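Local coordinates for protein putative HTH-type transcriptional regulator ybaQ (Escherichia coli, PDB 2EBY) that probably binds DNA as a helix-turn-helix transcriptional regulator of the VapA/VapI family, at residues N85-T88 / Q89-G93; A75-D78 / L79-E83; A99-L102 / A103-E107; S42-N46 / N47-L51; F63-T66 / V67-L71. All coordinates share one frame; numbering follows the deposited sequence.

Contact 1: residues N85-T88 / Q89-G93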
# COMPACT_ATOMS: atom_id res chain seq x y z
N ASN A 85 -12.80 8.00 -7.91
CA ASN A 85 -13.38 8.76 -6.81
C ASN A 85 -13.39 10.19 -7.32
O ASN A 85 -12.35 10.85 -7.36
CB ASN A 85 -12.51 8.65 -5.56
CG ASN A 85 -13.10 9.37 -4.38
OD1 ASN A 85 -13.57 10.50 -4.49
ND2 ASN A 85 -13.07 8.73 -3.22
N MET A 86 -14.56 10.68 -7.71
CA MET A 86 -14.68 12.03 -8.25
C MET A 86 -14.30 13.15 -7.29
O MET A 86 -13.75 14.16 -7.71
CB MET A 86 -16.09 12.25 -8.78
CG MET A 86 -16.39 11.47 -10.05
SD MET A 86 -15.13 11.73 -11.32
CE MET A 86 -14.75 10.05 -11.76
N ARG A 87 -14.58 12.98 -6.01
CA ARG A 87 -14.22 14.02 -5.05
C ARG A 87 -12.70 14.19 -5.06
O ARG A 87 -12.18 15.30 -5.07
CB ARG A 87 -14.68 13.62 -3.65
CG ARG A 87 -14.27 14.59 -2.55
CD ARG A 87 -14.46 13.94 -1.19
NE ARG A 87 -13.84 12.61 -1.19
CZ ARG A 87 -14.21 11.61 -0.39
NH1 ARG A 87 -15.20 11.79 0.48
NH2 ARG A 87 -13.60 10.44 -0.48
N THR A 88 -11.99 13.06 -5.07
CA THR A 88 -10.53 13.09 -5.07
C THR A 88 -9.97 13.68 -6.36
O THR A 88 -9.02 14.47 -6.33
CB THR A 88 -9.95 11.67 -4.89
OG1 THR A 88 -10.55 11.06 -3.74
CG2 THR A 88 -8.44 11.74 -4.68
N GLN A 89 -10.55 13.32 -7.50
CA GLN A 89 -10.09 13.81 -8.79
C GLN A 89 -10.22 15.33 -8.96
O GLN A 89 -9.28 15.99 -9.41
CB GLN A 89 -10.83 13.08 -9.91
CG GLN A 89 -10.47 11.61 -10.04
CD GLN A 89 -8.98 11.40 -10.25
OE1 GLN A 89 -8.38 11.96 -11.17
NE2 GLN A 89 -8.37 10.59 -9.39
N GLU A 90 -11.38 15.88 -8.61
CA GLU A 90 -11.57 17.32 -8.72
C GLU A 90 -10.57 18.01 -7.81
O GLU A 90 -9.96 19.01 -8.17
CB GLU A 90 -13.00 17.70 -8.34
CG GLU A 90 -14.00 17.43 -9.44
CD GLU A 90 -13.57 18.06 -10.75
OE1 GLU A 90 -13.27 19.28 -10.75
OE2 GLU A 90 -13.53 17.35 -11.78
N GLU A 91 -10.42 17.42 -6.63
CA GLU A 91 -9.51 17.90 -5.60
C GLU A 91 -8.07 17.91 -6.12
O GLU A 91 -7.36 18.91 -6.00
CB GLU A 91 -9.66 16.97 -4.39
CG GLU A 91 -9.09 17.45 -3.11
CD GLU A 91 -9.61 16.63 -1.98
OE1 GLU A 91 -10.79 16.79 -1.62
OE2 GLU A 91 -8.83 15.80 -1.47
N LEU A 92 -7.66 16.81 -6.73
CA LEU A 92 -6.33 16.69 -7.30
C LEU A 92 -6.14 17.73 -8.40
O LEU A 92 -5.04 18.23 -8.62
CB LEU A 92 -6.10 15.29 -7.88
CG LEU A 92 -5.92 14.11 -6.93
CD1 LEU A 92 -6.00 12.81 -7.72
CD2 LEU A 92 -4.57 14.24 -6.21
N GLY A 93 -7.24 18.04 -9.09
CA GLY A 93 -7.19 19.01 -10.16
C GLY A 93 -7.01 20.43 -9.65
O GLY A 93 -6.50 21.29 -10.37
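Leu-92 lies over the carbonyl of Thr-88 one turn back, its CG 3.2 Å from Thr-88 O, while its CD1 reaches the methyl CG2 of Thr-88 at 4.0 Å. The two side chains run side by side in the same direction. The threonine methyl gets there because CG2 is anti to the backbone N, which leaves OG1 beside that N (chi1 -52°). Thr-88 O also accepts from Leu-92 N at 2.7 Å, the shortest of the four i to i+4 bonds that link 85-88 to 89-93. With an alanine here instead of Leu-92, the Thr-88 methyl would probably lose its neighbour and a gap would open against Phe-57 of the second subunit, on which the leucine packs.

At the start of the helix Asn-85 folds its amide back, and OD1 accepts from Thr-88 N at 3.1 Å. The donor sits well above the amide plane, 49° out of it, although the N-H itself points fairly straight at the oxygen. Gln-89 curls over the same end, its CG 3.4 Å from Asn-85 O; its NE2 is spent on Val-82 O of the preceding helix. Further along, Glu-91 sets CB against Arg-87 O and sends OE2 to a salt bridge with Arg-58 of the second subunit. Taken together, this is an asparagine N-cap opening helix 86-94, with one side of its first turns turned to the partner chain.

Contact 2: residues A75-D78 / L79-E83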
# COMPACT_ATOMS: atom_id res chain seq x y z
N ALA A 75 -2.28 -3.33 -5.48
CA ALA A 75 -1.85 -2.00 -5.88
C ALA A 75 -2.74 -1.52 -7.02
O ALA A 75 -3.16 -0.37 -7.04
CB ALA A 75 -0.39 -2.02 -6.34
N ALA A 76 -3.02 -2.40 -7.97
CA ALA A 76 -3.85 -2.04 -9.12
C ALA A 76 -5.24 -1.61 -8.67
O ALA A 76 -5.82 -0.69 -9.23
CB ALA A 76 -3.96 -3.22 -10.07
N VAL A 77 -5.77 -2.30 -7.66
CA VAL A 77 -7.09 -1.99 -7.12
C VAL A 77 -7.04 -0.63 -6.42
O VAL A 77 -7.96 0.18 -6.56
CB VAL A 77 -7.55 -3.06 -6.10
CG1 VAL A 77 -8.78 -2.58 -5.36
CG2 VAL A 77 -7.86 -4.35 -6.83
N ASP A 78 -5.98 -0.39 -5.66
CA ASP A 78 -5.85 0.88 -4.96
C ASP A 78 -5.84 2.05 -5.95
O ASP A 78 -6.48 3.07 -5.72
CB ASP A 78 -4.57 0.91 -4.11
CG ASP A 78 -4.63 -0.06 -2.93
OD1 ASP A 78 -5.73 -0.34 -2.42
OD2 ASP A 78 -3.56 -0.53 -2.50
N LEU A 79 -5.11 1.87 -7.05
CA LEU A 79 -5.03 2.91 -8.07
C LEU A 79 -6.39 3.14 -8.71
O LEU A 79 -6.78 4.28 -8.93
CB LEU A 79 -4.00 2.51 -9.13
CG LEU A 79 -2.57 2.91 -8.77
CD1 LEU A 79 -1.57 2.00 -9.46
CD2 LEU A 79 -2.36 4.36 -9.17
N TRP A 80 -7.10 2.05 -9.00
CA TRP A 80 -8.42 2.16 -9.60
C TRP A 80 -9.36 2.95 -8.69
O TRP A 80 -10.06 3.84 -9.15
CB TRP A 80 -9.00 0.77 -9.85
CG TRP A 80 -10.35 0.80 -10.47
CD1 TRP A 80 -10.64 0.92 -11.80
CD2 TRP A 80 -11.61 0.77 -9.79
NE1 TRP A 80 -12.00 0.97 -11.99
CE2 TRP A 80 -12.62 0.87 -10.77
CE3 TRP A 80 -11.99 0.66 -8.44
CZ2 TRP A 80 -13.98 0.88 -10.45
CZ3 TRP A 80 -13.35 0.66 -8.12
CH2 TRP A 80 -14.33 0.77 -9.12
N GLU A 81 -9.35 2.63 -7.40
CA GLU A 81 -10.22 3.31 -6.44
C GLU A 81 -10.02 4.82 -6.39
O GLU A 81 -10.99 5.57 -6.25
CB GLU A 81 -10.04 2.74 -5.03
CG GLU A 81 -10.33 1.26 -4.93
CD GLU A 81 -10.25 0.73 -3.50
OE1 GLU A 81 -9.37 1.20 -2.75
OE2 GLU A 81 -11.06 -0.15 -3.15
N VAL A 82 -8.77 5.28 -6.48
CA VAL A 82 -8.50 6.71 -6.45
C VAL A 82 -8.96 7.36 -7.75
O VAL A 82 -9.56 8.43 -7.73
CB VAL A 82 -7.00 7.00 -6.24
CG1 VAL A 82 -6.71 8.47 -6.48
CG2 VAL A 82 -6.59 6.61 -4.83
N GLU A 83 -8.68 6.70 -8.87
CA GLU A 83 -9.06 7.21 -10.18
C GLU A 83 -10.56 7.31 -10.41
O GLU A 83 -11.01 8.10 -11.24
CB GLU A 83 -8.46 6.32 -11.27
CG GLU A 83 -6.98 6.56 -11.52
CD GLU A 83 -6.33 5.42 -12.27
OE1 GLU A 83 -7.06 4.65 -12.92
OE2 GLU A 83 -5.09 5.30 -12.21
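Val-77 O accepts the backbone N of Glu-81 at 2.9 Å, the shortest of the i to i+4 bonds here, in the last two turns of the long helix 67-83. The same oxygen is crowded by the side chain it serves: Glu-81 CG stands 3.1 Å from Val-77 O, and Trp-80 CB approaches that oxygen too, with the carbonyl at the edge of the indole, near its plane. Trp-80 then swings away, CG anti to the backbone N (chi1 -180°), and its ring packs on Lys-7 and Pro-8 of the N-terminal segment.

Glu-81 runs on extended past Val-77, the two side chains crossing at a slant, and OE2 comes 4.0 Å from the valine methyl CG1. Asp-78 lies alongside Glu-81 and points the same way. Their carboxylate planes are turned 47° apart, and two like charges this close would probably raise the proton affinity of one or both acids. Asp-78 OD1 has a donor one turn earlier in Gln-74 NE2, which probably offsets part of the repulsion.

Leu-79 and Val-82 give the helix an apolar strip. Leu-79 folds back along the helix, its CD1 3.7 Å from Ala-75 O, and packs on Phe-57 of the second subunit; Val-82 and Asp-78 both meet Thr-53 of that same chain. Val-82 lays its methyl CG2 3.7 Å from Asp-78 O, the oxygen that also accepts Val-82 N.

Contact 3: residues A99-L102 / A103-E107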
# COMPACT_ATOMS: atom_id res chain seq x y z
N ALA A 99 6.19 24.41 -7.13
CA ALA A 99 6.90 25.32 -8.03
C ALA A 99 6.11 26.61 -8.16
O ALA A 99 6.67 27.71 -8.13
CB ALA A 99 7.07 24.68 -9.40
N GLU A 100 4.80 26.47 -8.33
CA GLU A 100 3.90 27.60 -8.46
C GLU A 100 3.85 28.35 -7.14
O GLU A 100 4.06 29.57 -7.10
CB GLU A 100 2.50 27.12 -8.82
CG GLU A 100 2.35 26.67 -10.25
CD GLU A 100 1.04 25.97 -10.50
OE1 GLU A 100 0.59 25.92 -11.66
OE2 GLU A 100 0.45 25.46 -9.52
N TYR A 101 3.59 27.62 -6.06
CA TYR A 101 3.51 28.22 -4.74
C TYR A 101 4.75 29.03 -4.37
O TYR A 101 4.64 30.17 -3.92
CB TYR A 101 3.29 27.16 -3.66
CG TYR A 101 3.27 27.74 -2.27
CD1 TYR A 101 2.20 28.53 -1.84
CD2 TYR A 101 4.35 27.58 -1.41
CE1 TYR A 101 2.21 29.14 -0.59
CE2 TYR A 101 4.37 28.18 -0.15
CZ TYR A 101 3.30 28.96 0.25
OH TYR A 101 3.31 29.57 1.48
N LEU A 102 5.92 28.44 -4.55
CA LEU A 102 7.15 29.15 -4.22
C LEU A 102 7.30 30.42 -5.04
O LEU A 102 7.81 31.42 -4.55
CB LEU A 102 8.37 28.25 -4.43
CG LEU A 102 8.51 27.10 -3.43
CD1 LEU A 102 9.80 26.35 -3.71
CD2 LEU A 102 8.50 27.64 -2.01
N ALA A 103 6.86 30.39 -6.29
CA ALA A 103 6.95 31.57 -7.14
C ALA A 103 6.09 32.65 -6.50
O ALA A 103 6.56 33.76 -6.25
CB ALA A 103 6.44 31.26 -8.53
N ARG A 104 4.84 32.32 -6.22
CA ARG A 104 3.92 33.26 -5.59
C ARG A 104 4.45 33.78 -4.26
O ARG A 104 4.40 34.98 -3.99
CB ARG A 104 2.55 32.62 -5.39
CG ARG A 104 1.55 32.96 -6.49
CD ARG A 104 0.29 32.08 -6.48
NE ARG A 104 -0.39 32.03 -5.19
CZ ARG A 104 -0.06 31.20 -4.21
NH1 ARG A 104 0.95 30.35 -4.37
NH2 ARG A 104 -0.74 31.21 -3.07
N ARG A 105 4.97 32.88 -3.43
CA ARG A 105 5.50 33.27 -2.13
C ARG A 105 6.62 34.31 -2.20
O ARG A 105 6.68 35.23 -1.38
CB ARG A 105 6.00 32.04 -1.35
CG ARG A 105 6.49 32.37 0.05
CD ARG A 105 6.82 31.14 0.88
NE ARG A 105 8.06 30.49 0.48
CZ ARG A 105 8.60 29.46 1.12
NH1 ARG A 105 7.99 28.96 2.19
NH2 ARG A 105 9.74 28.93 0.71
N GLU A 106 7.51 34.16 -3.18
CA GLU A 106 8.62 35.09 -3.33
C GLU A 106 8.16 36.49 -3.71
O GLU A 106 8.84 37.47 -3.42
CB GLU A 106 9.63 34.58 -4.36
CG GLU A 106 9.99 33.13 -4.17
CD GLU A 106 11.42 32.82 -4.53
OE1 GLU A 106 11.90 33.35 -5.56
OE2 GLU A 106 12.07 32.04 -3.80
N GLU A 107 7.01 36.60 -4.36
CA GLU A 107 6.49 37.91 -4.76
C GLU A 107 6.06 38.67 -3.51
O GLU A 107 6.33 39.86 -3.39
CB GLU A 107 5.31 37.78 -5.71
CG GLU A 107 4.82 39.10 -6.27
CD GLU A 107 5.95 39.95 -6.81
OE1 GLU A 107 6.71 39.46 -7.67
OE2 GLU A 107 6.06 41.12 -6.37
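Tyr-101 and Leu-102 carry the close packing, each against an arginine of the next turn of helix 98-107. Leu-102 CD2 sits over one face of the Arg-105 guanidinium, 3.3 Å from NH2, with the two side chains side by side and pointing the same way. Arg-105 leaves the helix with CG anti to the backbone N (chi1 -176°); this and an extended chi2 carry its CD past the phenol end of Tyr-101, 3.9 Å from the Tyr-101 OH, and the bend at chi3 then turns the guanidinium onto Leu-102. From the other neighbour, Arg-104 NH1 approaches CD1 of the same ring at 3.4 Å. The two side chains cross at about a right angle, the guanidinium plane 47° from the ring, and that group meets Tyr-101 CA edge-on.

Were Tyr-101 a serine, both arginine chains would probably lose the ring they pack against, and Glu-29 of the second subunit its hydroxyl partner.

The solvent side is looser: Ala-99, Glu-100 and Ala-103 are exposed and meet little beyond backbone, and Glu-100 turns its acid away to accept from Thr-97 N just before the helix. Beneath, Arg-105 N gives Tyr-101 O a 2.8 Å bond.

The charges find their mates beyond this turn. Arg-104 forms a salt bridge with Glu-96, whereas Arg-105 reaches Glu-29 and the carbonyl of Asp-24 of the second subunit, and the Tyr-101 hydroxyl bonds Glu-29 as well. Such chemistry is consistent with a docking surface in which Tyr-101 and Leu-102 probably help hold Arg-105.

Contact 4: residues S42-N46 / N47-L51. With SO4 (sulfate ion), chain C.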
# COMPACT_ATOMS: atom_id res chain seq x y z
N SER A 42 -12.25 -15.16 3.51
CA SER A 42 -13.50 -14.76 2.89
C SER A 42 -13.54 -13.25 2.65
O SER A 42 -14.05 -12.79 1.63
CB SER A 42 -14.69 -15.18 3.75
OG SER A 42 -15.91 -14.73 3.19
N ALA A 43 -13.01 -12.48 3.60
CA ALA A 43 -13.00 -11.02 3.46
C ALA A 43 -12.03 -10.60 2.36
O ALA A 43 -12.25 -9.60 1.68
CB ALA A 43 -12.61 -10.36 4.77
N LEU A 44 -10.94 -11.34 2.20
CA LEU A 44 -9.96 -11.02 1.16
C LEU A 44 -10.61 -11.26 -0.20
O LEU A 44 -10.56 -10.41 -1.07
CB LEU A 44 -8.72 -11.91 1.30
CG LEU A 44 -7.70 -11.78 0.16
CD1 LEU A 44 -7.26 -10.33 0.04
CD2 LEU A 44 -6.52 -12.69 0.42
N ILE A 45 -11.22 -12.43 -0.35
CA ILE A 45 -11.88 -12.81 -1.59
C ILE A 45 -12.98 -11.84 -2.02
O ILE A 45 -13.14 -11.57 -3.21
CB ILE A 45 -12.48 -14.22 -1.47
CG1 ILE A 45 -11.35 -15.24 -1.39
CG2 ILE A 45 -13.40 -14.51 -2.64
CD1 ILE A 45 -11.82 -16.66 -1.39
N ASN A 46 -13.73 -11.31 -1.06
CA ASN A 46 -14.81 -10.40 -1.38
C ASN A 46 -14.42 -8.94 -1.36
O ASN A 46 -15.26 -8.06 -1.53
CB ASN A 46 -15.98 -10.63 -0.44
CG ASN A 46 -16.57 -12.01 -0.59
OD1 ASN A 46 -16.61 -12.79 0.36
ND2 ASN A 46 -17.00 -12.33 -1.80
N ASN A 47 -13.13 -8.68 -1.14
CA ASN A 47 -12.59 -7.33 -1.14
C ASN A 47 -13.13 -6.41 -0.03
O ASN A 47 -13.30 -5.21 -0.24
CB ASN A 47 -12.81 -6.69 -2.52
CG ASN A 47 -11.91 -5.48 -2.76
OD1 ASN A 47 -10.76 -5.46 -2.31
ND2 ASN A 47 -12.43 -4.48 -3.47
N ASN A 48 -13.40 -6.98 1.14
CA ASN A 48 -13.89 -6.19 2.27
C ASN A 48 -12.70 -5.85 3.15
O ASN A 48 -12.80 -5.05 4.09
CB ASN A 48 -14.92 -6.98 3.07
CG ASN A 48 -16.23 -7.14 2.33
OD1 ASN A 48 -16.98 -6.17 2.17
ND2 ASN A 48 -16.51 -8.35 1.86
N ARG A 49 -11.57 -6.45 2.82
CA ARG A 49 -10.32 -6.27 3.54
C ARG A 49 -9.25 -6.19 2.46
O ARG A 49 -9.18 -7.05 1.59
CB ARG A 49 -10.06 -7.48 4.44
CG ARG A 49 -8.88 -7.36 5.40
CD ARG A 49 -8.26 -8.74 5.66
NE ARG A 49 -7.40 -9.16 4.55
CZ ARG A 49 -6.12 -9.50 4.67
NH1 ARG A 49 -5.54 -9.50 5.87
NH2 ARG A 49 -5.41 -9.81 3.60
N LYS A 50 -8.41 -5.17 2.52
CA LYS A 50 -7.36 -5.04 1.53
C LYS A 50 -6.36 -6.17 1.78
O LYS A 50 -6.23 -6.65 2.91
CB LYS A 50 -6.64 -3.70 1.69
CG LYS A 50 -5.72 -3.66 2.91
CD LYS A 50 -4.98 -2.34 3.04
CE LYS A 50 -3.98 -2.41 4.19
NZ LYS A 50 -3.20 -1.15 4.37
N LEU A 51 -5.66 -6.60 0.74
CA LEU A 51 -4.64 -7.64 0.91
C LEU A 51 -3.49 -6.94 1.63
O LEU A 51 -2.88 -6.02 1.07
CB LEU A 51 -4.15 -8.13 -0.45
CG LEU A 51 -3.04 -9.19 -0.45
CD1 LEU A 51 -3.65 -10.58 -0.38
CD2 LEU A 51 -2.23 -9.05 -1.73
S SO4 C . -0.08 -3.23 5.57
O1 SO4 C . 1.39 -3.31 5.87
O2 SO4 C . -0.38 -4.13 4.42
O3 SO4 C . -0.91 -3.74 6.73
O4 SO4 C . -0.42 -1.79 5.25
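A Schellman motif closes helix 38-45, the second helix of the predicted helix-turn-helix, and turns the chain toward helix 53-63. Asn-47 supplies the positive phi (64°). Ala-43 O takes the backbone N of Asn-48 at 2.9 Å, with the donor in the carbonyl plane, and a weak second bond from Arg-49 N. Asn-47 N turns to Leu-44 O at 3.1 Å, standing well above that carbonyl's plane.

The chain now doubles back, and side chains meet across the turn. Arg-49 CB packs 3.9 Å from Ala-43 CB, and its guanidinium brings an edge to the methyl CD1 of Leu-44. That same methyl presses on Leu-51 CD1 at 3.6 Å; both leucines leave the backbone with CG anti to N, which brings their ends together. On the outer side Lys-50 stretches away, extended beyond CG, to hydrogen-bond a sulfate ion, probably from the crystallisation liquor, NZ to O4 3.0 Å; Thr-53 N holds the same ion.

Leu-44 and Leu-51 both rest on Leu-59 of helix 53-63, Leu-51 also reaches Trp-70 of helix 67-83, and Ile-45 faces helix 11-20.

Contact 5: residues F63-T66 / V67-L71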
# COMPACT_ATOMS: atom_id res chain seq x y z
N PHE A 63 1.33 -20.70 -2.04
CA PHE A 63 1.26 -20.96 -3.47
C PHE A 63 2.58 -20.87 -4.22
O PHE A 63 2.61 -20.95 -5.45
CB PHE A 63 0.23 -20.03 -4.12
CG PHE A 63 -1.18 -20.28 -3.65
CD1 PHE A 63 -1.83 -21.46 -3.96
CD2 PHE A 63 -1.84 -19.33 -2.88
CE1 PHE A 63 -3.13 -21.70 -3.51
CE2 PHE A 63 -3.15 -19.55 -2.43
CZ PHE A 63 -3.79 -20.74 -2.75
N ASP A 64 3.67 -20.71 -3.49
CA ASP A 64 4.99 -20.63 -4.08
C ASP A 64 5.11 -19.54 -5.14
O ASP A 64 5.46 -19.80 -6.29
CB ASP A 64 5.37 -21.99 -4.68
CG ASP A 64 6.83 -22.08 -5.08
OD1 ASP A 64 7.69 -21.55 -4.34
OD2 ASP A 64 7.12 -22.69 -6.12
N THR A 65 4.82 -18.31 -4.74
CA THR A 65 4.91 -17.16 -5.63
C THR A 65 5.76 -16.13 -4.90
O THR A 65 6.32 -16.41 -3.84
CB THR A 65 3.54 -16.50 -5.89
OG1 THR A 65 3.09 -15.85 -4.70
CG2 THR A 65 2.53 -17.54 -6.32
N THR A 66 5.88 -14.94 -5.49
CA THR A 66 6.62 -13.87 -4.85
C THR A 66 5.60 -13.12 -4.01
O THR A 66 4.40 -13.33 -4.17
CB THR A 66 7.19 -12.87 -5.87
OG1 THR A 66 6.12 -12.35 -6.67
CG2 THR A 66 8.22 -13.53 -6.76
N VAL A 67 6.06 -12.26 -3.13
CA VAL A 67 5.14 -11.48 -2.32
C VAL A 67 4.51 -10.42 -3.21
O VAL A 67 3.32 -10.12 -3.11
CB VAL A 67 5.86 -10.77 -1.16
CG1 VAL A 67 4.85 -9.93 -0.35
CG2 VAL A 67 6.55 -11.79 -0.26
N ASP A 68 5.32 -9.86 -4.11
CA ASP A 68 4.84 -8.82 -4.99
C ASP A 68 3.81 -9.27 -6.00
O ASP A 68 3.01 -8.47 -6.47
CB ASP A 68 6.01 -8.11 -5.69
CG ASP A 68 6.70 -7.11 -4.77
OD1 ASP A 68 6.21 -6.92 -3.64
OD2 ASP A 68 7.72 -6.50 -5.17
N PHE A 69 3.82 -10.56 -6.35
CA PHE A 69 2.82 -11.06 -7.27
C PHE A 69 1.45 -10.66 -6.68
O PHE A 69 0.57 -10.16 -7.38
CB PHE A 69 2.91 -12.58 -7.39
CG PHE A 69 1.70 -13.22 -8.00
CD1 PHE A 69 1.53 -13.26 -9.38
CD2 PHE A 69 0.71 -13.78 -7.18
CE1 PHE A 69 0.39 -13.83 -9.95
CE2 PHE A 69 -0.43 -14.35 -7.74
CZ PHE A 69 -0.59 -14.38 -9.13
N TRP A 70 1.29 -10.89 -5.38
CA TRP A 70 0.03 -10.54 -4.73
C TRP A 70 -0.11 -9.05 -4.47
O TRP A 70 -1.16 -8.47 -4.73
CB TRP A 70 -0.13 -11.32 -3.41
CG TRP A 70 -0.19 -12.80 -3.62
CD1 TRP A 70 0.82 -13.70 -3.46
CD2 TRP A 70 -1.31 -13.55 -4.13
NE1 TRP A 70 0.42 -14.95 -3.84
CE2 TRP A 70 -0.89 -14.89 -4.26
CE3 TRP A 70 -2.62 -13.22 -4.49
CZ2 TRP A 70 -1.73 -15.90 -4.72
CZ3 TRP A 70 -3.47 -14.22 -4.96
CH2 TRP A 70 -3.01 -15.55 -5.08
N LEU A 71 0.94 -8.41 -3.97
CA LEU A 71 0.86 -6.98 -3.67
C LEU A 71 0.59 -6.13 -4.90
O LEU A 71 -0.07 -5.09 -4.79
CB LEU A 71 2.12 -6.49 -2.94
CG LEU A 71 2.31 -7.00 -1.50
CD1 LEU A 71 3.61 -6.43 -0.92
CD2 LEU A 71 1.11 -6.62 -0.64
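This is a helix-capping turn, the short link between helix 53-63 and helix 67-83 within the Cro/C1-type helix-turn-helix domain. Thr-66 is the N-cap: its OG1 accepts from Phe-69 N at 2.9 Å and also lies 3.3 Å from Phe-69 CB. The hydroxyl is placed for this by standing between the backbone N and the carbonyl carbon (chi1 57°).

Just before it, Thr-65 holds its OG1 in the same kind of rotamer but turns it inward. That oxygen donates to Thr-66 O at 2.9 Å, which sets the direction of its proton. The same oxygen also accepts weakly from Trp-70 NE1, with an angle of only 122° at the hydrogen. The threonine and indole side chains cross at about a right angle.

Phe-69 and Trp-70, neighbours on the first turn, pack on each other: Phe-69 CE2 stands 3.5 Å above the plane of the indole, over its centre, while Trp-70 CD1 lies at the phenyl edge, in the plane of that ring. Helix 11-20 receives Phe-69 on Ile-14 and Tyr-19, and Trp-70 rests on Leu-59 of helix 53-63. Across the turn, Phe-63 comes up to the benzo ring of the indole, the two side chains crossing roughly at right angles, with Phe-63 CD2 3.9 Å from Trp-70 CZ2.

Overall arrangement
Contacts 4 and 5 belong to the compact helical domain, about 16 Å apart by centres, and meet where Leu-51 packs on the backbone of Trp-70 and Leu-71. Both are turns, one ending a helix and the other starting one, with apolar side chains inward. Contact 2 shares helix 67-83 with contact 5 and carries the chain outward; Gln-89 ties it to contact 1, and both mix acids with aliphatics that face the second subunit. Contact 3 is the surface extreme, with no buried residue and its centre about 37 Å from that of the chain. There Arg-105 and Tyr-101 bond the second subunit, whereas contact 4 touches no other protein chain of the assembly.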